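Putative phosphosugar isomerase (Clostridium difficile, PDB 3G68) is a double-SIS-domain protein that probably isomerises phosphosugars, related to the isomerase half of glucosamine-6-phosphate synthase. Local coordinates at residues P12-M15 / R16-I19; L25-E28 / V29-T32; N201-K204 / L205-K209. All coordinates share one frame; numbering follows the deposited sequence. Where two conformers were deposited one is given.

The three contacts are local ones, each along a single run of chain, and no two of them touch. Contacts 1 and 2 come nearest, about 6 Å between closest atoms, and both rest on helix 145-165; contact 3 lies about 48 Å from contact 2, centre to centre, on the far side of the chain's centre, beside the second five-stranded parallel sheet. Each has a buried flank and a solvent flank. Contact 1 is a regular helix with a salt bridge outside, contact 2 an irregular turn tied by an asparagine and a water, and contact 3 a short helix whose end is closed by a serine and a water.

Contact 1: residues P12-M15 / R16-I19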
ATOM      1  N   PRO B  12      -8.370 -19.552 -33.422  1.00 10.07           N
ATOM      2  CA  PRO B  12      -7.845 -18.260 -32.950  1.00  9.65           C
ATOM      3  C   PRO B  12      -6.291 -18.135 -32.877  1.00  9.29           C
ATOM      4  O   PRO B  12      -5.754 -17.114 -33.324  1.00  8.74           O
ATOM      5  CB  PRO B  12      -8.522 -18.085 -31.582  1.00 11.66           C
ATOM      6  CG  PRO B  12      -9.813 -18.861 -31.742  1.00 11.18           C
ATOM      7  CD  PRO B  12      -9.366 -20.091 -32.483  1.00 10.87           C
ATOM      8  N   VAL B  13      -5.586 -19.171 -32.429  1.00  9.78           N
ATOM      9  CA  VAL B  13      -4.096 -19.113 -32.317  1.00 11.59           C
ATOM     10  C   VAL B  13      -3.469 -18.920 -33.717  1.00 10.30           C
ATOM     11  O   VAL B  13      -2.618 -18.065 -33.935  1.00 11.82           O
ATOM     12  CB  VAL B  13      -3.521 -20.388 -31.595  1.00 11.83           C
ATOM     13  CG1 VAL B  13      -1.996 -20.382 -31.559  1.00 14.01           C
ATOM     14  CG2 VAL B  13      -4.079 -20.495 -30.195  1.00 20.29           C
ATOM     15  N   ARG B  14      -3.956 -19.674 -34.684  1.00 10.39           N
ATOM     16  CA  ARG B  14      -3.464 -19.581 -36.068  0.50 10.74           C
ATOM     17  C   ARG B  14      -3.775 -18.232 -36.679  1.00 11.49           C
ATOM     18  O   ARG B  14      -2.930 -17.652 -37.369  1.00 12.31           O
ATOM     19  CB  ARG B  14      -4.012 -20.711 -36.961  0.50 10.97           C
ATOM     20  CG  ARG B  14      -3.395 -22.092 -36.715  0.50  9.13           C
ATOM     21  CD  ARG B  14      -1.885 -22.118 -36.937  0.50  9.08           C
ATOM     22  NE  ARG B  14      -1.345 -23.464 -36.787  0.50 11.08           N
ATOM     23  CZ  ARG B  14      -0.062 -23.804 -36.927  0.50 10.54           C
ATOM     24  NH1 ARG B  14       0.869 -22.897 -37.221  0.50 13.11           N
ATOM     25  NH2 ARG B  14       0.292 -25.074 -36.758  0.50  6.77           N
HETATM   26  N   MSE B  15      -4.971 -17.696 -36.412  1.00  9.65           N
HETATM   27  CA  MSE B  15      -5.378 -16.401 -36.979  0.50  9.60           C
HETATM   28  C   MSE B  15      -4.469 -15.267 -36.489  1.00  9.00           C
HETATM   29  O   MSE B  15      -4.027 -14.421 -37.279  1.00 10.40           O
HETATM   30  CB  MSE B  15      -6.848 -16.113 -36.683  0.50  9.53           C
HETATM   31  CG  MSE B  15      -7.811 -17.047 -37.424  0.50  9.37           C
HETATM   32 SE   MSE B  15      -9.678 -16.515 -37.190  0.38 12.38          SE
HETATM   33  CE  MSE B  15      -9.549 -14.760 -38.178  0.50  9.42           C
ATOM     34  N   ARG B  16      -4.165 -15.287 -35.211  1.00  9.25           N
ATOM     35  CA  ARG B  16      -3.263 -14.294 -34.606  1.00  9.04           C
ATOM     36  C   ARG B  16      -1.849 -14.374 -35.191  1.00 10.95           C
ATOM     37  O   ARG B  16      -1.211 -13.331 -35.381  1.00 12.17           O
ATOM     38  CB  ARG B  16      -3.203 -14.462 -33.113  1.00 10.32           C
ATOM     39  CG  ARG B  16      -4.477 -14.067 -32.452  1.00 11.05           C
ATOM     40  CD  ARG B  16      -4.481 -14.536 -31.073  1.00 13.52           C
ATOM     41  NE  ARG B  16      -5.779 -14.274 -30.503  1.00 17.37           N
ATOM     42  CZ  ARG B  16      -6.346 -14.997 -29.555  1.00 18.30           C
ATOM     43  NH1 ARG B  16      -5.734 -16.063 -29.058  1.00 16.06           N
ATOM     44  NH2 ARG B  16      -7.539 -14.646 -29.125  1.00 16.45           N
ATOM     45  N   GLU B  17      -1.373 -15.588 -35.488  1.00 10.44           N
ATOM     46  CA  GLU B  17      -0.072 -15.789 -36.131  1.00 12.33           C
ATOM     47  C   GLU B  17      -0.019 -15.214 -37.545  1.00 13.25           C
ATOM     48  O   GLU B  17       0.988 -14.591 -37.969  1.00 11.48           O
ATOM     49  CB  GLU B  17       0.298 -17.260 -36.211  1.00 13.13           C
ATOM     50  CG  GLU B  17       0.599 -17.865 -34.854  1.00 12.69           C
ATOM     51  CD  GLU B  17       0.784 -19.367 -34.906  1.00 13.90           C
ATOM     52  OE1 GLU B  17       0.538 -19.955 -35.983  1.00 14.78           O
ATOM     53  OE2 GLU B  17       1.133 -19.947 -33.847  1.00 17.42           O
ATOM     54  N   ILE B  18      -1.109 -15.422 -38.265  1.00 12.46           N
ATOM     55  CA  ILE B  18      -1.267 -14.914 -39.604  1.00 11.78           C
ATOM     56  C   ILE B  18      -1.257 -13.390 -39.621  1.00 11.51           C
ATOM     57  O   ILE B  18      -0.602 -12.790 -40.449  1.00 12.65           O
ATOM     58  CB  ILE B  18      -2.521 -15.502 -40.278  1.00 10.23           C
ATOM     59  CG1 ILE B  18      -2.275 -16.999 -40.546  1.00  9.74           C
ATOM     60  CG2 ILE B  18      -2.825 -14.749 -41.595  1.00 10.63           C
ATOM     61  CD1 ILE B  18      -3.517 -17.741 -41.034  1.00  9.54           C
ATOM     62  N   ILE B  19      -1.983 -12.778 -38.704  1.00 13.65           N
ATOM     63  CA  ILE B  19      -2.001 -11.319 -38.542  1.00 13.25           C
ATOM     64  C   ILE B  19      -0.567 -10.787 -38.282  1.00 15.08           C
ATOM     65  O   ILE B  19      -0.129  -9.869 -38.966  1.00 15.19           O
ATOM     66  CB  ILE B  19      -3.016 -10.921 -37.428  1.00 14.79           C
ATOM     67  CG1 ILE B  19      -4.439 -10.997 -37.992  1.00 10.88           C
ATOM     68  CG2 ILE B  19      -2.751  -9.505 -36.856  1.00 17.81           C
ATOM     69  CD1 ILE B  19      -5.556 -10.974 -36.905  1.00 11.03           C
TER
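Arg16 follows Pro12 by one turn in helix 4-20, an alpha-helix of this double-SIS protein, packed on helices 145-165 and 170-184. Its N binds Pro12 O at 3.1 Å, and its side chain runs back the same way: with CG anti to the carbonyl carbon (chi1 -70°) and the chain extended to NE, CG passes 3.4 Å from Pro12 O. The guanidinium ends with one face toward the proline, whose CB sits off-centre above it near the rim. Arg16 also packs on Glu10 of a second subunit. One residue on, Glu17 N continues the i to i+4 series to Val13 O, and the extended side chain slides past that carbonyl, CG 3.4 Å away. Its OE2 comes up against Val13 CG1 while OE1 turns to Arg14. In one of the two conformers modelled for Arg14, bent at chi2 (-60°), NH1 makes a salt bridge to the syn lone pair of Glu17 OE1 at 3.2 Å, along a bent line and with OE1 tilted out of the guanidinium plane; guanidinium and carboxylate stand 84° apart. Arg14 NE forms a salt bridge with Glu10 of its own chain. Ile18 N binds Arg14 O, and its side chain faces inward to Leu156 on helix 145-165. Ile19 reaches Leu181 on helix 170-184, the selenomethionine Met15 touches both helices, and Ile19 N binds Met15 O at 3.0 Å.

Contact 2: residues L25-E28 / V29-T32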
ATOM      1  N   LEU B  25       4.367 -11.539 -45.322  1.00 16.39           N
ATOM      2  CA  LEU B  25       3.695 -12.295 -46.362  1.00 16.69           C
ATOM      3  C   LEU B  25       3.225 -11.458 -47.568  1.00 16.78           C
ATOM      4  O   LEU B  25       3.411 -11.873 -48.703  1.00 17.17           O
ATOM      5  CB  LEU B  25       2.519 -13.101 -45.788  1.00 17.39           C
ATOM      6  CG  LEU B  25       1.876 -14.075 -46.775  1.00 12.97           C
ATOM      7  CD1 LEU B  25       2.880 -15.148 -47.159  1.00 16.61           C
ATOM      8  CD2 LEU B  25       0.627 -14.696 -46.160  1.00 18.53           C
ATOM      9  N   PHE B  26       2.661 -10.281 -47.310  1.00 15.90           N
ATOM     10  CA  PHE B  26       2.103  -9.432 -48.359  1.00 14.86           C
ATOM     11  C   PHE B  26       3.019  -8.293 -48.841  1.00 15.63           C
ATOM     12  O   PHE B  26       2.583  -7.416 -49.599  1.00 14.00           O
ATOM     13  CB  PHE B  26       0.798  -8.847 -47.834  1.00 15.32           C
ATOM     14  CG  PHE B  26      -0.231  -9.899 -47.531  1.00 16.41           C
ATOM     15  CD1 PHE B  26      -0.871 -10.572 -48.575  1.00 14.43           C
ATOM     16  CD2 PHE B  26      -0.547 -10.249 -46.215  1.00 15.38           C
ATOM     17  CE1 PHE B  26      -1.817 -11.573 -48.314  1.00 15.73           C
ATOM     18  CE2 PHE B  26      -1.505 -11.254 -45.959  1.00 16.00           C
ATOM     19  CZ  PHE B  26      -2.144 -11.897 -47.016  1.00 16.47           C
ATOM     20  N   ASN B  27       4.281  -8.317 -48.424  1.00 15.43           N
ATOM     21  CA  ASN B  27       5.171  -7.215 -48.738  1.00 17.68           C
ATOM     22  C   ASN B  27       5.402  -6.953 -50.224  1.00 17.97           C
ATOM     23  O   ASN B  27       5.554  -5.801 -50.612  1.00 17.53           O
ATOM     24  CB  ASN B  27       6.533  -7.398 -48.102  1.00 18.71           C
ATOM     25  CG  ASN B  27       7.332  -6.093 -48.102  1.00 22.31           C
ATOM     26  OD1 ASN B  27       6.898  -5.081 -47.541  1.00 25.07           O
ATOM     27  ND2 ASN B  27       8.460  -6.105 -48.756  1.00 21.55           N
ATOM     28  N   GLU B  28       5.407  -8.015 -51.028  1.00 19.12           N
ATOM     29  CA  GLU B  28       5.668  -7.919 -52.471  0.60 19.64           C
ATOM     30  C   GLU B  28       4.376  -7.666 -53.240  1.00 19.29           C
ATOM     31  O   GLU B  28       4.304  -6.753 -54.048  1.00 20.87           O
ATOM     32  CB  GLU B  28       6.340  -9.205 -52.993  0.60 19.58           C
ATOM     33  CG  GLU B  28       6.871  -9.130 -54.448  0.60 19.01           C
ATOM     34  CD  GLU B  28       7.167 -10.489 -55.071  0.60 20.24           C
ATOM     35  OE1 GLU B  28       6.651 -11.511 -54.567  0.60 25.51           O
ATOM     36  OE2 GLU B  28       7.873 -10.540 -56.112  0.60 20.68           O
ATOM     37  N   VAL B  29       3.353  -8.478 -52.994  1.00 19.19           N
ATOM     38  CA  VAL B  29       2.090  -8.321 -53.727  1.00 18.76           C
ATOM     39  C   VAL B  29       1.453  -6.930 -53.535  1.00 17.95           C
ATOM     40  O   VAL B  29       0.806  -6.441 -54.441  1.00 18.85           O
ATOM     41  CB  VAL B  29       1.060  -9.464 -53.414  1.00 18.62           C
ATOM     42  CG1 VAL B  29       0.580  -9.377 -51.969  1.00 19.42           C
ATOM     43  CG2 VAL B  29      -0.122  -9.432 -54.413  1.00 21.67           C
ATOM     44  N   LYS B  30       1.631  -6.303 -52.377  1.00 17.17           N
ATOM     45  CA  LYS B  30       1.019  -4.983 -52.110  1.00 17.40           C
ATOM     46  C   LYS B  30       1.603  -3.896 -53.018  1.00 20.99           C
ATOM     47  O   LYS B  30       0.984  -2.851 -53.217  1.00 20.38           O
ATOM     48  CB  LYS B  30       1.235  -4.564 -50.650  1.00 17.96           C
ATOM     49  CG  LYS B  30       2.668  -4.121 -50.278  1.00 16.39           C
ATOM     50  CD  LYS B  30       2.803  -3.708 -48.811  1.00 16.30           C
ATOM     51  CE  LYS B  30       4.204  -3.233 -48.509  1.00 17.33           C
ATOM     52  NZ  LYS B  30       4.401  -2.851 -47.092  1.00 12.95           N
ATOM     53  N   ARG B  31       2.836  -4.142 -53.480  1.00 22.74           N
ATOM     54  CA  ARG B  31       3.582  -3.233 -54.319  1.00 24.88           C
ATOM     55  C   ARG B  31       3.236  -3.313 -55.831  1.00 26.15           C
ATOM     56  O   ARG B  31       3.619  -2.429 -56.571  1.00 27.20           O
ATOM     57  CB  ARG B  31       5.096  -3.434 -54.102  1.00 25.87           C
ATOM     58  CG  ARG B  31       5.570  -3.238 -52.662  1.00 25.83           C
ATOM     59  CD  ARG B  31       7.020  -3.693 -52.475  1.00 25.49           C
ATOM     60  NE  ARG B  31       7.429  -3.685 -51.072  1.00 27.97           N
ATOM     61  CZ  ARG B  31       7.789  -2.601 -50.375  1.00 31.20           C
ATOM     62  NH1 ARG B  31       7.805  -1.382 -50.919  1.00 35.00           N
ATOM     63  NH2 ARG B  31       8.145  -2.729 -49.104  1.00 34.01           N
ATOM     64  N   THR B  32       2.517  -4.347 -56.277  1.00 26.71           N
ATOM     65  CA  THR B  32       2.130  -4.469 -57.690  1.00 27.94           C
ATOM     66  C   THR B  32       1.108  -3.414 -58.125  1.00 27.40           C
ATOM     67  O   THR B  32       0.482  -2.748 -57.290  1.00 26.26           O
ATOM     68  CB  THR B  32       1.537  -5.872 -58.013  1.00 28.92           C
ATOM     69  OG1 THR B  32       0.466  -6.183 -57.109  1.00 30.11           O
ATOM     70  CG2 THR B  32       2.601  -6.917 -57.886  1.00 28.82           C
TER
HETATM   71  O   HOH W   1       3.865 -10.963 -51.265  1.00 22.01           O
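Phe26 leaves the helical conformation just after helix 22-25, and the chain then makes an irregular, helix-like turn: Lys30 N binds Phe26 O at 3.1 Å, and Arg31 N binds Glu28 O, three residues back. A water bridges the break, donating to Leu25 O and accepting from Val29 N. Val29 O closes the turn by taking both Thr32 N and the hydroxyl of Thr32, OG1 lying 2.7 Å from it. Among the side chains Asn27 is the polar hub. Its OD1 accepts from Arg31 NH2 at 3.1 Å, well off the carbonyl axis (C=O...N 105°), and weakly from Lys30 NZ, while Arg31 NE makes a weak bond to Asn27 O. The Lys30 chain, extended beyond CG, lays CE over one face of the Arg31 guanidinium, toward its rim. On the inner side Val29 CG1 meets the Phe26 ring at its edge, 3.9 Å from CD1; chi1 of 67° sets this methyl between the valine's backbone N and carbonyl carbon. Phe26 and Val29 together pack on Leu157 and Leu131, and Val29 also touches Tyr129, so the turn, between helix 22-25 and strand 36-40, lies against helix 145-165 and the edge strand 129-130 of the sheet that contains 36-40.

Contact 3: residues N201-K204 / L205-K209; sequences NKEK and LVNSK
Leu205 N, Val206 N and Asn207 N bind back to Asn201 O, Lys202 O and Glu203 O, three consecutive i to i+4 bonds that make the short alpha-helix 202-206. Asn201 holds its N-cap position, though its side chain does not cap; ND2 binds Trp197 O and Asp296 O instead. The first bond is 3.1 Å from Leu205 N to Asn201 O. Leu205 follows it with its side chain: chi1 of -62° swings CG beside the leucine's own N and so against Asn201 O, 3.3 Å from CG, and CD1 lies 4.2 Å from Asn201 CB. Lys202 and Val206 run side by side, CG against CG2, though the lysine's charged end turns to Glu199. Glu203 and Asn207 come together at a slant: Asn207 ND2 lies 3.8 Å from Glu203 CG, with the amide and carboxylate planes 72° apart. Beyond Val206 the chain leaves the helix, and Ser208 closes the final turn: OG donates to Leu205 O at 2.6 Å, and Ser208 N reaches the same oxygen from the same face of the carbonyl. A water then donates both to Lys204 O, 2.8 Å away, and to Ser208 OG, bridging the last turn. Asn201 and Lys204 pack on Phe286 of strand 284-289, Val206 touches Leu328, and Arg329 NH1 binds Val206 O and Ser208 O where the chain enters strand 210-215 of the second sheet.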
ATOM      1  N   ASN B 201     -30.641 -28.938 -27.453  1.00  8.54           N
ATOM      2  CA  ASN B 201     -31.448 -29.292 -28.642  1.00  9.12           C
ATOM      3  C   ASN B 201     -31.029 -30.584 -29.311  1.00  9.87           C
ATOM      4  O   ASN B 201     -31.378 -30.821 -30.479  1.00 10.39           O
ATOM      5  CB  ASN B 201     -31.326 -28.126 -29.637  1.00  8.57           C
ATOM      6  CG  ASN B 201     -32.027 -26.897 -29.132  1.00 10.39           C
ATOM      7  OD1 ASN B 201     -33.248 -26.883 -29.040  1.00  9.16           O
ATOM      8  ND2 ASN B 201     -31.265 -25.882 -28.747  1.00  8.02           N
ATOM      9  N   LYS B 202     -30.362 -31.451 -28.548  1.00  8.53           N
ATOM     10  CA  LYS B 202     -29.752 -32.680 -29.061  1.00  8.12           C
ATOM     11  C   LYS B 202     -30.720 -33.585 -29.830  1.00  7.09           C
ATOM     12  O   LYS B 202     -30.381 -34.065 -30.921  1.00  7.37           O
ATOM     13  CB  LYS B 202     -29.133 -33.495 -27.918  1.00  7.76           C
ATOM     14  CG  LYS B 202     -28.287 -34.668 -28.421  1.00 10.95           C
ATOM     15  CD  LYS B 202     -27.646 -35.493 -27.301  1.00 11.86           C
ATOM     16  CE  LYS B 202     -26.475 -34.797 -26.666  1.00 20.14           C
ATOM     17  NZ  LYS B 202     -25.839 -35.662 -25.607  1.00 20.63           N
ATOM     18  N   GLU B 203     -31.890 -33.825 -29.247  1.00  5.07           N
ATOM     19  CA  GLU B 203     -32.897 -34.720 -29.842  1.00  5.55           C
ATOM     20  C   GLU B 203     -33.331 -34.238 -31.239  1.00  6.74           C
ATOM     21  O   GLU B 203     -33.250 -35.004 -32.202  1.00  8.16           O
ATOM     22  CB  GLU B 203     -34.113 -34.874 -28.932  1.00  3.89           C
ATOM     23  CG  GLU B 203     -35.268 -35.758 -29.525  1.00  4.75           C
ATOM     24  CD  GLU B 203     -36.441 -35.955 -28.611  1.00  8.83           C
ATOM     25  OE1 GLU B 203     -36.500 -35.252 -27.582  1.00 13.71           O
ATOM     26  OE2 GLU B 203     -37.341 -36.801 -28.920  1.00 10.79           O
ATOM     27  N   LYS B 204     -33.811 -33.000 -31.340  1.00  8.44           N
ATOM     28  CA  LYS B 204     -34.199 -32.458 -32.658  1.00  8.93           C
ATOM     29  C   LYS B 204     -33.030 -32.475 -33.646  1.00  8.69           C
ATOM     30  O   LYS B 204     -33.221 -32.792 -34.835  1.00  8.66           O
ATOM     31  CB  LYS B 204     -34.786 -31.050 -32.549  1.00  7.47           C
ATOM     32  CG  LYS B 204     -36.190 -30.995 -31.969  1.00 11.87           C
ATOM     33  CD  LYS B 204     -36.755 -29.598 -32.086  1.00 13.66           C
ATOM     34  CE  LYS B 204     -38.259 -29.585 -31.769  1.00 19.35           C
ATOM     35  NZ  LYS B 204     -38.448 -29.959 -30.376  1.00 29.99           N
ATOM     36  N   LEU B 205     -31.810 -32.135 -33.203  1.00  7.86           N
ATOM     37  CA  LEU B 205     -30.676 -32.123 -34.129  1.00  5.81           C
ATOM     38  C   LEU B 205     -30.314 -33.516 -34.671  1.00  8.16           C
ATOM     39  O   LEU B 205     -30.042 -33.654 -35.857  1.00  7.30           O
ATOM     40  CB  LEU B 205     -29.447 -31.426 -33.530  1.00  5.93           C
ATOM     41  CG  LEU B 205     -29.655 -29.945 -33.182  1.00  8.67           C
ATOM     42  CD1 LEU B 205     -28.472 -29.374 -32.393  1.00  6.76           C
ATOM     43  CD2 LEU B 205     -29.925 -29.074 -34.405  1.00  8.99           C
ATOM     44  N   VAL B 206     -30.296 -34.527 -33.798  1.00  6.38           N
ATOM     45  CA  VAL B 206     -30.040 -35.928 -34.174  1.00  7.13           C
ATOM     46  C   VAL B 206     -31.089 -36.415 -35.163  1.00  7.10           C
ATOM     47  O   VAL B 206     -30.760 -37.167 -36.068  1.00  8.27           O
ATOM     48  CB  VAL B 206     -29.939 -36.864 -32.906  1.00  6.78           C
ATOM     49  CG1 VAL B 206     -30.039 -38.351 -33.227  1.00  7.88           C
ATOM     50  CG2 VAL B 206     -28.660 -36.570 -32.142  1.00  6.90           C
ATOM     51  N   ASN B 207     -32.333 -35.969 -35.007  1.00  5.83           N
ATOM     52  CA  ASN B 207     -33.428 -36.378 -35.889  1.00  7.99           C
ATOM     53  C   ASN B 207     -33.548 -35.618 -37.210  1.00  8.20           C
ATOM     54  O   ASN B 207     -34.463 -35.918 -37.969  1.00  9.76           O
ATOM     55  CB  ASN B 207     -34.777 -36.229 -35.162  1.00  8.57           C
ATOM     56  CG  ASN B 207     -34.961 -37.240 -34.066  1.00 12.07           C
ATOM     57  OD1 ASN B 207     -34.316 -38.286 -34.073  1.00 10.20           O
ATOM     58  ND2 ASN B 207     -35.875 -36.949 -33.117  1.00 11.73           N
ATOM     59  N   SER B 208     -32.661 -34.664 -37.464  1.00  8.62           N
ATOM     60  CA  SER B 208     -32.674 -33.833 -38.691  1.00  9.73           C
ATOM     61  C   SER B 208     -32.854 -34.693 -39.946  1.00  8.99           C
ATOM     62  O   SER B 208     -32.166 -35.686 -40.132  1.00  8.74           O
ATOM     63  CB  SER B 208     -31.396 -33.011 -38.856  1.00  9.84           C
ATOM     64  OG  SER B 208     -31.099 -32.172 -37.759  1.00  8.00           O
ATOM     65  N   LYS B 209     -33.835 -34.316 -40.751  1.00  8.67           N
ATOM     66  CA  LYS B 209     -34.184 -34.981 -42.004  1.00  8.10           C
ATOM     67  C   LYS B 209     -33.761 -34.124 -43.211  1.00  8.15           C
ATOM     68  O   LYS B 209     -33.308 -34.675 -44.189  1.00  5.43           O
ATOM     69  CB  LYS B 209     -35.682 -35.223 -42.066  1.00 10.88           C
ATOM     70  CG  LYS B 209     -36.172 -36.279 -41.055  1.00 14.40           C
ATOM     71  CD  LYS B 209     -37.663 -36.414 -41.051  1.00 20.79           C
ATOM     72  CE  LYS B 209     -38.115 -37.479 -40.045  1.00 28.37           C
ATOM     73  NZ  LYS B 209     -37.550 -37.239 -38.673  1.00 34.56           N
TER
HETATM   74  O   HOH W   2     -33.374 -30.730 -36.684  1.00 22.30           O